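Local structure of putative oxidoreductase (Yersinia pestis, 3KUX) at residues 150-155 with 225-230; 193-198 with 219-224; 200-205 with 335-340; 211-216 with 230-235. The protein probably acts as an NAD(P)-dependent oxidoreductase, joining a Rossmann-fold cofactor domain to a C-terminal alpha/beta domain. All coordinates share one frame; numbering follows the deposited sequence.

All four contacts lie in the C-terminal alpha/beta domain and reach one mixed sheet. Interaction 1 pairs strands 148-156 and 224-231. Interaction 2 joins strands 197-203 and 214-221, and interaction 4 joins 214-221 to 224-231, with centres about 23 Å apart. Interaction 3 sets helix 323-342 against strand 197-203. Its centre is about 12 Å from that of interaction 4, and the two meet where G203 N approaches Y214 O (2.8 Å), probably as a hydrogen bond. Interactions 1 and 2, centres about 13 Å apart, meet similarly through V226 O and L219 N (2.8 Å). Interactions 1 and 4 share S230. Interactions 2 and 3 touch where L198 CD2 meets G336 N (3.6 Å).

Interaction 1 of 4, residues 150-155 with 225-230; sequences YFESHF and RVVLHS
F151 and S153 bond with R225, V227 and H229 as parallel strands in the mixed sheet of the C-terminal alpha/beta domain. The two segments run only 6° apart. Five backbone hydrogen bonds link them: F151 N to R225 O, V227 N to F151 O, S153 N to V227 O (2.8 Å), H229 N to S153 O, and F155 N to H229 O. The aromatic contact is between histidines. H229 CB lies over the centre of the H154 ring, 3.6 Å from its centroid, as a CH-pi contact. The two imidazoles are near parallel, at 14°, but slid apart, so they barely overlap. Polar groups line the same face. The extended E152 side chain accepts H154 NE2 at OE1 (2.6 Å) through the anti lone pair. Its OE2 takes Y150 OH from above the carboxylate plane. H154 ND1 is bonded to D156, so both ring nitrogens are held and the ring's rotation is fixed. On the other face F151 and V226 lie side by side, and S153 OG is bonded to R240. V226 CG1 meets the edge of the F151 ring at CD2 (3.8 Å). Y150 OH rests on V227 CG2, 3.7 Å away.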
# COMPACT_ATOMS: atom_id res chain seq x y z
N TYR A 150 -21.99 -4.78 3.72
CA TYR A 150 -21.07 -5.85 3.37
C TYR A 150 -19.98 -5.36 2.44
O TYR A 150 -20.26 -4.67 1.46
CB TYR A 150 -21.83 -6.99 2.70
CG TYR A 150 -21.01 -8.25 2.48
CD1 TYR A 150 -20.76 -9.13 3.53
CD2 TYR A 150 -20.51 -8.57 1.22
CE1 TYR A 150 -20.01 -10.28 3.33
CE2 TYR A 150 -19.77 -9.73 1.01
CZ TYR A 150 -19.52 -10.58 2.07
OH TYR A 150 -18.79 -11.72 1.88
N PHE A 151 -18.73 -5.72 2.74
CA PHE A 151 -17.61 -5.38 1.87
C PHE A 151 -16.68 -6.57 1.70
O PHE A 151 -16.12 -7.08 2.67
CB PHE A 151 -16.87 -4.17 2.42
CG PHE A 151 -15.64 -3.79 1.62
CD1 PHE A 151 -15.75 -3.33 0.32
CD2 PHE A 151 -14.37 -3.86 2.19
CE1 PHE A 151 -14.61 -2.97 -0.41
CE2 PHE A 151 -13.23 -3.51 1.48
CZ PHE A 151 -13.35 -3.06 0.18
N GLU A 152 -16.51 -7.02 0.46
CA GLU A 152 -15.66 -8.16 0.17
C GLU A 152 -14.54 -7.78 -0.80
O GLU A 152 -14.80 -7.24 -1.87
CB GLU A 152 -16.49 -9.32 -0.38
CG GLU A 152 -15.70 -10.61 -0.59
CD GLU A 152 -16.60 -11.83 -0.74
OE1 GLU A 152 -16.08 -12.91 -1.10
OE2 GLU A 152 -17.81 -11.71 -0.48
N SER A 153 -13.31 -8.06 -0.40
CA SER A 153 -12.14 -7.64 -1.15
C SER A 153 -11.18 -8.82 -1.31
O SER A 153 -10.71 -9.38 -0.32
CB SER A 153 -11.46 -6.49 -0.41
OG SER A 153 -10.27 -6.07 -1.06
N HIS A 154 -10.91 -9.20 -2.57
CA HIS A 154 -10.03 -10.34 -2.87
C HIS A 154 -8.77 -9.96 -3.66
O HIS A 154 -8.78 -9.02 -4.45
CB HIS A 154 -10.76 -11.39 -3.71
CG HIS A 154 -11.81 -12.15 -2.97
ND1 HIS A 154 -11.82 -13.53 -2.93
CD2 HIS A 154 -12.90 -11.74 -2.29
CE1 HIS A 154 -12.87 -13.94 -2.23
NE2 HIS A 154 -13.54 -12.87 -1.83
N PHE A 155 -7.70 -10.72 -3.44
CA PHE A 155 -6.58 -10.77 -4.37
C PHE A 155 -6.27 -12.22 -4.70
O PHE A 155 -5.24 -12.76 -4.28
CB PHE A 155 -5.34 -10.08 -3.81
CG PHE A 155 -5.20 -8.66 -4.22
CD1 PHE A 155 -5.57 -8.26 -5.49
CD2 PHE A 155 -4.71 -7.71 -3.34
CE1 PHE A 155 -5.45 -6.93 -5.88
CE2 PHE A 155 -4.59 -6.38 -3.71
CZ PHE A 155 -4.96 -5.99 -4.99
N ARG A 225 -20.31 -6.29 7.80
CA ARG A 225 -19.24 -7.29 7.70
C ARG A 225 -18.27 -6.94 6.58
O ARG A 225 -18.68 -6.51 5.50
CB ARG A 225 -19.80 -8.69 7.47
CG ARG A 225 -20.73 -9.20 8.56
CD ARG A 225 -20.06 -9.28 9.91
NE ARG A 225 -20.98 -8.78 10.94
CZ ARG A 225 -21.79 -9.54 11.66
NH1 ARG A 225 -21.79 -10.85 11.51
NH2 ARG A 225 -22.60 -8.98 12.55
N VAL A 226 -16.98 -7.14 6.85
CA VAL A 226 -15.94 -6.95 5.84
C VAL A 226 -15.15 -8.24 5.66
O VAL A 226 -14.61 -8.78 6.62
CB VAL A 226 -14.98 -5.83 6.25
CG1 VAL A 226 -13.72 -5.87 5.40
CG2 VAL A 226 -15.66 -4.47 6.15
N VAL A 227 -15.07 -8.74 4.43
CA VAL A 227 -14.32 -9.96 4.17
C VAL A 227 -13.12 -9.71 3.28
O VAL A 227 -13.27 -9.29 2.13
CB VAL A 227 -15.21 -11.07 3.56
CG1 VAL A 227 -14.37 -12.28 3.16
CG2 VAL A 227 -16.28 -11.48 4.55
N LEU A 228 -11.93 -9.97 3.80
CA LEU A 228 -10.70 -9.82 3.04
C LEU A 228 -10.16 -11.21 2.74
O LEU A 228 -10.07 -12.04 3.64
CB LEU A 228 -9.67 -9.01 3.82
CG LEU A 228 -10.15 -7.76 4.56
CD1 LEU A 228 -8.98 -7.07 5.26
CD2 LEU A 228 -10.87 -6.80 3.62
N HIS A 229 -9.79 -11.46 1.49
CA HIS A 229 -9.46 -12.81 1.08
C HIS A 229 -8.36 -12.85 0.01
O HIS A 229 -8.34 -12.04 -0.91
CB HIS A 229 -10.73 -13.51 0.55
CG HIS A 229 -10.53 -14.95 0.21
ND1 HIS A 229 -11.23 -15.97 0.83
CD2 HIS A 229 -9.71 -15.56 -0.69
CE1 HIS A 229 -10.85 -17.13 0.33
NE2 HIS A 229 -9.93 -16.91 -0.59
N SER A 230 -7.45 -13.81 0.13
CA SER A 230 -6.46 -14.03 -0.93
C SER A 230 -6.09 -15.50 -1.06
O SER A 230 -6.29 -16.29 -0.13
CB SER A 230 -5.22 -13.17 -0.70
OG SER A 230 -4.45 -13.10 -1.88

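Interaction 2 of 4, residues 193-198 with 219-224; sequences GLPETL and LSYPGQ
L219 packs against P195 and L198 where strands 197-203 and 214-221 form a beta hairpin of the mixed sheet. L219 CB touches P195 CB at 3.8 Å. L198 and L219 are a non-hydrogen-bonded antiparallel pair. Their side chains lie side by side and point the same way, with L198 CD1 close to L219 CD1. L219 also packs on L185 and A188 of helix 176-192. S220 is bonded through both backbone polar atoms. Its N donates to T197 O (3.0 Å), and its O receives E196 N almost straight on (172°). S220 CB meets T197 OG1. That oxygen lies between the backbone N and the carbonyl carbon of T197 (chi1 66°). Y221 turns its ring over the loop. P195 CA sits over one ring face, offset toward the rim, 3.7 Å from the centroid, as a CH-pi contact. Y221 OH donates to G193 O (2.8 Å) from 31° out of the carbonyl plane. G193 is the first residue after helix 176-192. P222 follows, and its CD touches the carboxylate carbon CD of E196 at 3.8 Å. A type II turn from Y221 to Q224 then leads into strand 224-231. The contact is thus mixed. Two backbone bonds tie S220 to T197 and to E196 in the loop before the strand, while the tyrosine hydroxyl ties the loop after the helix to the hairpin and its ring face packs on the proline.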
# COMPACT_ATOMS: atom_id res chain seq x y z
N GLY A 193 -13.31 2.42 9.09
CA GLY A 193 -12.70 2.56 10.40
C GLY A 193 -12.41 1.21 11.04
O GLY A 193 -12.35 0.19 10.36
N LEU A 194 -12.25 1.21 12.36
CA LEU A 194 -11.87 0.00 13.09
C LEU A 194 -13.05 -0.92 13.32
O LEU A 194 -14.14 -0.46 13.65
CB LEU A 194 -11.26 0.37 14.43
CG LEU A 194 -9.86 0.99 14.39
CD1 LEU A 194 -9.53 1.61 15.74
CD2 LEU A 194 -8.84 -0.07 13.99
N PRO A 195 -12.83 -2.22 13.16
CA PRO A 195 -13.86 -3.21 13.45
C PRO A 195 -13.96 -3.46 14.96
O PRO A 195 -13.17 -2.90 15.72
CB PRO A 195 -13.35 -4.46 12.74
CG PRO A 195 -11.87 -4.32 12.79
CD PRO A 195 -11.58 -2.85 12.71
N GLU A 196 -14.91 -4.29 15.37
CA GLU A 196 -14.99 -4.70 16.77
C GLU A 196 -14.16 -5.96 16.99
O GLU A 196 -13.45 -6.08 17.99
CB GLU A 196 -16.45 -4.93 17.18
CG GLU A 196 -17.29 -3.65 17.21
CD GLU A 196 -18.66 -3.85 17.84
OE1 GLU A 196 -19.38 -4.79 17.43
OE2 GLU A 196 -19.02 -3.06 18.75
N THR A 197 -14.24 -6.90 16.05
CA THR A 197 -13.42 -8.10 16.11
C THR A 197 -12.79 -8.42 14.77
O THR A 197 -13.34 -8.10 13.72
CB THR A 197 -14.25 -9.31 16.54
OG1 THR A 197 -15.22 -9.61 15.53
CG2 THR A 197 -14.95 -9.04 17.86
N LEU A 198 -11.63 -9.06 14.82
CA LEU A 198 -10.96 -9.56 13.62
C LEU A 198 -10.80 -11.08 13.72
O LEU A 198 -10.21 -11.57 14.68
CB LEU A 198 -9.58 -8.91 13.47
CG LEU A 198 -8.67 -9.56 12.43
CD1 LEU A 198 -9.18 -9.26 11.03
CD2 LEU A 198 -7.25 -9.07 12.58
N LEU A 219 -13.75 -8.99 9.31
CA LEU A 219 -13.78 -7.86 10.24
C LEU A 219 -15.23 -7.52 10.55
O LEU A 219 -16.03 -7.30 9.64
CB LEU A 219 -13.08 -6.64 9.65
CG LEU A 219 -11.56 -6.72 9.47
CD1 LEU A 219 -11.19 -7.84 8.51
CD2 LEU A 219 -11.00 -5.39 8.99
N SER A 220 -15.56 -7.48 11.83
CA SER A 220 -16.95 -7.34 12.25
C SER A 220 -17.29 -5.94 12.80
O SER A 220 -16.59 -5.40 13.66
CB SER A 220 -17.29 -8.42 13.29
OG SER A 220 -18.69 -8.64 13.33
N TYR A 221 -18.38 -5.36 12.29
CA TYR A 221 -18.87 -4.06 12.74
C TYR A 221 -20.36 -4.16 13.11
O TYR A 221 -21.08 -5.02 12.61
CB TYR A 221 -18.74 -3.02 11.63
CG TYR A 221 -17.36 -2.80 11.06
CD1 TYR A 221 -16.65 -1.64 11.35
CD2 TYR A 221 -16.79 -3.73 10.20
CE1 TYR A 221 -15.39 -1.43 10.82
CE2 TYR A 221 -15.53 -3.52 9.66
CZ TYR A 221 -14.84 -2.37 9.97
OH TYR A 221 -13.59 -2.15 9.44
N PRO A 222 -20.83 -3.25 13.97
CA PRO A 222 -22.26 -3.16 14.19
C PRO A 222 -23.00 -3.03 12.85
O PRO A 222 -22.87 -2.02 12.17
CB PRO A 222 -22.41 -1.86 14.99
CG PRO A 222 -21.11 -1.69 15.68
CD PRO A 222 -20.08 -2.25 14.75
N GLY A 223 -23.75 -4.06 12.49
CA GLY A 223 -24.55 -4.02 11.27
C GLY A 223 -23.74 -4.03 9.99
O GLY A 223 -24.25 -3.66 8.93
N GLN A 224 -22.48 -4.46 10.08
CA GLN A 224 -21.62 -4.56 8.89
C GLN A 224 -20.66 -5.74 8.96
O GLN A 224 -20.26 -6.15 10.05
CB GLN A 224 -20.80 -3.28 8.72
CG GLN A 224 -21.65 -2.05 8.46
CD GLN A 224 -20.82 -0.82 8.20
OE1 GLN A 224 -20.89 -0.23 7.12
NE2 GLN A 224 -20.01 -0.43 9.18

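Interaction 3 of 4, residues 200-205 with 335-340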
# COMPACT_ATOMS: atom_id res chain seq x y z
N VAL A 200 -9.26 -14.28 11.62
CA VAL A 200 -8.45 -14.64 10.46
C VAL A 200 -8.17 -16.13 10.36
O VAL A 200 -7.85 -16.78 11.35
CB VAL A 200 -7.13 -13.87 10.43
CG1 VAL A 200 -6.25 -14.38 9.31
CG2 VAL A 200 -7.39 -12.37 10.28
N ASP A 201 -8.30 -16.65 9.16
CA ASP A 201 -8.01 -18.05 8.90
C ASP A 201 -6.88 -18.14 7.89
O ASP A 201 -7.08 -17.90 6.70
CB ASP A 201 -9.26 -18.76 8.36
CG ASP A 201 -8.95 -20.16 7.82
OD1 ASP A 201 -9.57 -20.54 6.80
OD2 ASP A 201 -8.10 -20.86 8.40
N LEU A 202 -5.68 -18.47 8.37
CA LEU A 202 -4.52 -18.61 7.49
C LEU A 202 -4.44 -20.04 6.96
O LEU A 202 -4.90 -20.97 7.61
CB LEU A 202 -3.24 -18.23 8.22
CG LEU A 202 -3.18 -16.77 8.71
CD1 LEU A 202 -1.84 -16.47 9.35
CD2 LEU A 202 -3.47 -15.79 7.57
N GLY A 203 -3.87 -20.21 5.78
CA GLY A 203 -3.79 -21.55 5.20
C GLY A 203 -2.62 -21.79 4.27
O GLY A 203 -1.99 -20.86 3.78
N MSE A 204 -2.33 -23.07 4.05
CA MSE A 204 -1.40 -23.49 3.02
C MSE A 204 -2.07 -24.56 2.17
O MSE A 204 -2.07 -25.74 2.53
CB MSE A 204 -0.11 -24.01 3.63
CG MSE A 204 0.82 -22.90 4.07
SE MSE A 204 2.56 -23.59 4.61
CE MSE A 204 2.72 -25.04 3.32
N LEU A 205 -2.65 -24.13 1.06
CA LEU A 205 -3.46 -25.00 0.22
C LEU A 205 -2.69 -25.54 -0.96
O LEU A 205 -3.08 -26.56 -1.54
CB LEU A 205 -4.70 -24.25 -0.26
CG LEU A 205 -5.91 -24.26 0.67
CD1 LEU A 205 -5.50 -24.46 2.11
CD2 LEU A 205 -6.73 -22.98 0.48
N LEU A 335 -2.69 -9.18 15.05
CA LEU A 335 -3.93 -9.70 15.62
C LEU A 335 -4.48 -10.83 14.76
O LEU A 335 -5.11 -11.76 15.26
CB LEU A 335 -4.97 -8.58 15.79
CG LEU A 335 -6.13 -8.88 16.75
CD1 LEU A 335 -5.61 -9.31 18.12
CD2 LEU A 335 -7.07 -7.68 16.89
N GLY A 336 -4.22 -10.75 13.45
CA GLY A 336 -4.63 -11.80 12.53
C GLY A 336 -3.92 -13.10 12.87
O GLY A 336 -4.55 -14.16 12.93
N ILE A 337 -2.61 -13.01 13.09
CA ILE A 337 -1.79 -14.15 13.50
C ILE A 337 -2.31 -14.76 14.79
O ILE A 337 -2.47 -15.97 14.88
CB ILE A 337 -0.33 -13.75 13.73
CG1 ILE A 337 0.27 -13.12 12.47
CG2 ILE A 337 0.49 -14.95 14.19
CD1 ILE A 337 0.46 -14.09 11.34
N ALA A 338 -2.56 -13.92 15.79
CA ALA A 338 -3.07 -14.40 17.07
C ALA A 338 -4.42 -15.07 16.86
O ALA A 338 -4.63 -16.20 17.31
CB ALA A 338 -3.20 -13.26 18.05
N SER A 339 -5.32 -14.37 16.18
CA SER A 339 -6.66 -14.88 15.91
C SER A 339 -6.60 -16.24 15.24
O SER A 339 -7.38 -17.13 15.56
CB SER A 339 -7.45 -13.91 15.03
OG SER A 339 -8.47 -14.59 14.31
N ASP A 340 -5.66 -16.39 14.32
CA ASP A 340 -5.51 -17.65 13.62
C ASP A 340 -5.01 -18.73 14.56
O ASP A 340 -5.46 -19.88 14.50
CB ASP A 340 -4.55 -17.51 12.44
CG ASP A 340 -4.32 -18.83 11.73
OD1 ASP A 340 -5.26 -19.31 11.07
OD2 ASP A 340 -3.21 -19.39 11.86
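The flat groups are the carboxylates of D340 and D201, in a helix-on-sheet packing of the C-terminal alpha/beta domain. Helix 323-342 crosses strand 197-203, the segments meeting at -81°. L202 N meets D340 OD1 from above the D340 carboxylate plane, 59° out of it, in a hydrogen bond of 2.9 Å. L202 CB also lies close to this group, 3.7 Å from D340 CG. The D201 carboxylate is turned 27° from that of D340, and D201 OD2 stands 4.2 Å from D340 OD1. K343 forms a salt bridge with D340 OD1 and a long, weak ion pair with D201 OD2. Its charge probably eases the repulsion between the two aspartates.

D340 reaches the strand with CG anti to its backbone N. The neighbouring residue, S339, offers a second polar group to the strand. S339 OG accepts V200 N in a nearly straight bond of 2.8 Å. The same oxygen is hydrogen-bonded to K344 O, so it ties the strand to the residues just after the helix. The two strand N-H groups, two residues apart, are thus taken by adjacent helix side chains.

Apolar contacts fill in beside these bonds. V200 points at the helix and lies against G336, where the bare backbone lets V200 CG2 come within 3.6 Å of G336 CA. W177 of helix 176-192 touches V200, L202 and I337 alike. L202 CD1 meets I337 CD1 at 3.9 Å.

Interaction 4 of 4, residues 211-216 with 230-235; sequences SVDYFH and STVLAA
Y214 and F215 pair with T231 and S230 at one end of the antiparallel beta hairpin of strands 214-221 and 224-231. F215 and S230 are a hydrogen-bonded pair. F215 N donates to S230 O (3.1 Å), and S230 N donates to F215 O (2.9 Å). F215 CG lies between its backbone N and carbonyl carbon (chi1 80°), and its ring faces S230. S230 CB lies over the ring face, 4.0 Å from the centroid, as a CH-pi contact. W177 meets the same ring edge-to-face. Y214 and T231 are the non-hydrogen-bonded pair, with T231 OG1 at the edge of the tyrosine ring. On the other edge, toward strand 197-203, D213 and Y214 both face G203, a classic beta bulge. V232 N makes a weak hydrogen bond to D213 O, and V232 CG2 touches D213 CB at 3.7 Å. T231 OG1 accepts L233 N (3.2 Å), forming an ST turn. The D213 carboxylate is bonded to the backbone N of L205 and R206 and to S209 OG. Backbone bonds therefore hold the pair firmly at F215 and S230. Past T231 only the weak V232 N to D213 O bond joins the segments, and the chain enters the ST turn.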
# COMPACT_ATOMS: atom_id res chain seq x y z
N SER A 211 5.27 -20.98 2.86
CA SER A 211 4.67 -19.96 3.72
C SER A 211 3.17 -19.96 3.52
O SER A 211 2.65 -20.69 2.67
CB SER A 211 5.22 -18.59 3.35
OG SER A 211 6.45 -18.71 2.66
N VAL A 212 2.47 -19.15 4.30
CA VAL A 212 1.03 -19.01 4.14
C VAL A 212 0.73 -18.65 2.68
O VAL A 212 1.34 -17.72 2.13
CB VAL A 212 0.45 -17.93 5.07
CG1 VAL A 212 -1.04 -17.77 4.85
CG2 VAL A 212 0.75 -18.27 6.52
N ASP A 213 -0.18 -19.39 2.06
CA ASP A 213 -0.54 -19.15 0.66
C ASP A 213 -2.04 -18.95 0.53
O ASP A 213 -2.58 -19.00 -0.58
CB ASP A 213 -0.09 -20.33 -0.21
CG ASP A 213 -0.93 -21.58 0.01
OD1 ASP A 213 -2.09 -21.45 0.47
OD2 ASP A 213 -0.44 -22.70 -0.28
N TYR A 214 -2.71 -18.71 1.65
CA TYR A 214 -4.15 -18.53 1.69
C TYR A 214 -4.53 -17.78 2.96
O TYR A 214 -3.99 -18.05 4.03
CB TYR A 214 -4.85 -19.89 1.67
CG TYR A 214 -6.34 -19.85 1.99
CD1 TYR A 214 -7.29 -19.81 0.98
CD2 TYR A 214 -6.80 -19.88 3.30
CE1 TYR A 214 -8.65 -19.79 1.26
CE2 TYR A 214 -8.15 -19.86 3.60
CZ TYR A 214 -9.07 -19.81 2.58
OH TYR A 214 -10.42 -19.79 2.87
N PHE A 215 -5.46 -16.83 2.85
CA PHE A 215 -6.01 -16.19 4.04
C PHE A 215 -7.41 -15.65 3.81
O PHE A 215 -7.72 -15.12 2.75
CB PHE A 215 -5.08 -15.10 4.60
CG PHE A 215 -5.15 -13.79 3.87
CD1 PHE A 215 -6.27 -12.99 3.97
CD2 PHE A 215 -4.07 -13.35 3.12
CE1 PHE A 215 -6.33 -11.76 3.30
CE2 PHE A 215 -4.12 -12.13 2.45
CZ PHE A 215 -5.25 -11.33 2.55
N HIS A 216 -8.25 -15.80 4.83
CA HIS A 216 -9.64 -15.37 4.78
C HIS A 216 -9.96 -14.63 6.07
O HIS A 216 -10.08 -15.24 7.13
CB HIS A 216 -10.54 -16.59 4.61
CG HIS A 216 -11.97 -16.27 4.32
ND1 HIS A 216 -12.97 -16.39 5.26
CD2 HIS A 216 -12.58 -15.84 3.18
CE1 HIS A 216 -14.13 -16.05 4.72
NE2 HIS A 216 -13.92 -15.71 3.46
N SER A 230 -7.45 -13.81 0.13
CA SER A 230 -6.46 -14.03 -0.93
C SER A 230 -6.09 -15.50 -1.06
O SER A 230 -6.29 -16.29 -0.13
CB SER A 230 -5.22 -13.17 -0.70
OG SER A 230 -4.45 -13.10 -1.88
N THR A 231 -5.54 -15.87 -2.21
CA THR A 231 -5.17 -17.25 -2.49
C THR A 231 -4.28 -17.34 -3.73
O THR A 231 -4.33 -16.47 -4.59
CB THR A 231 -6.42 -18.12 -2.71
OG1 THR A 231 -6.03 -19.49 -2.90
CG2 THR A 231 -7.19 -17.65 -3.93
N VAL A 232 -3.47 -18.40 -3.81
CA VAL A 232 -2.62 -18.63 -4.98
C VAL A 232 -3.14 -19.77 -5.85
O VAL A 232 -2.52 -20.14 -6.85
CB VAL A 232 -1.16 -18.96 -4.59
CG1 VAL A 232 -0.52 -17.78 -3.88
CG2 VAL A 232 -1.09 -20.22 -3.73
N LEU A 233 -4.28 -20.33 -5.47
CA LEU A 233 -4.91 -21.39 -6.25
C LEU A 233 -6.32 -21.00 -6.66
O LEU A 233 -7.30 -21.55 -6.16
CB LEU A 233 -4.93 -22.70 -5.47
CG LEU A 233 -3.61 -23.43 -5.36
CD1 LEU A 233 -3.81 -24.73 -4.61
CD2 LEU A 233 -3.04 -23.70 -6.74
N ALA A 234 -6.41 -20.04 -7.58
CA ALA A 234 -7.69 -19.62 -8.13
C ALA A 234 -7.55 -19.45 -9.64
O ALA A 234 -7.32 -18.35 -10.13
CB ALA A 234 -8.14 -18.33 -7.48
N ALA A 235 -7.69 -20.55 -10.37
CA ALA A 235 -7.58 -20.53 -11.82
C ALA A 235 -8.55 -19.52 -12.44
O ALA A 235 -8.19 -18.75 -13.33
CB ALA A 235 -7.82 -21.92 -12.39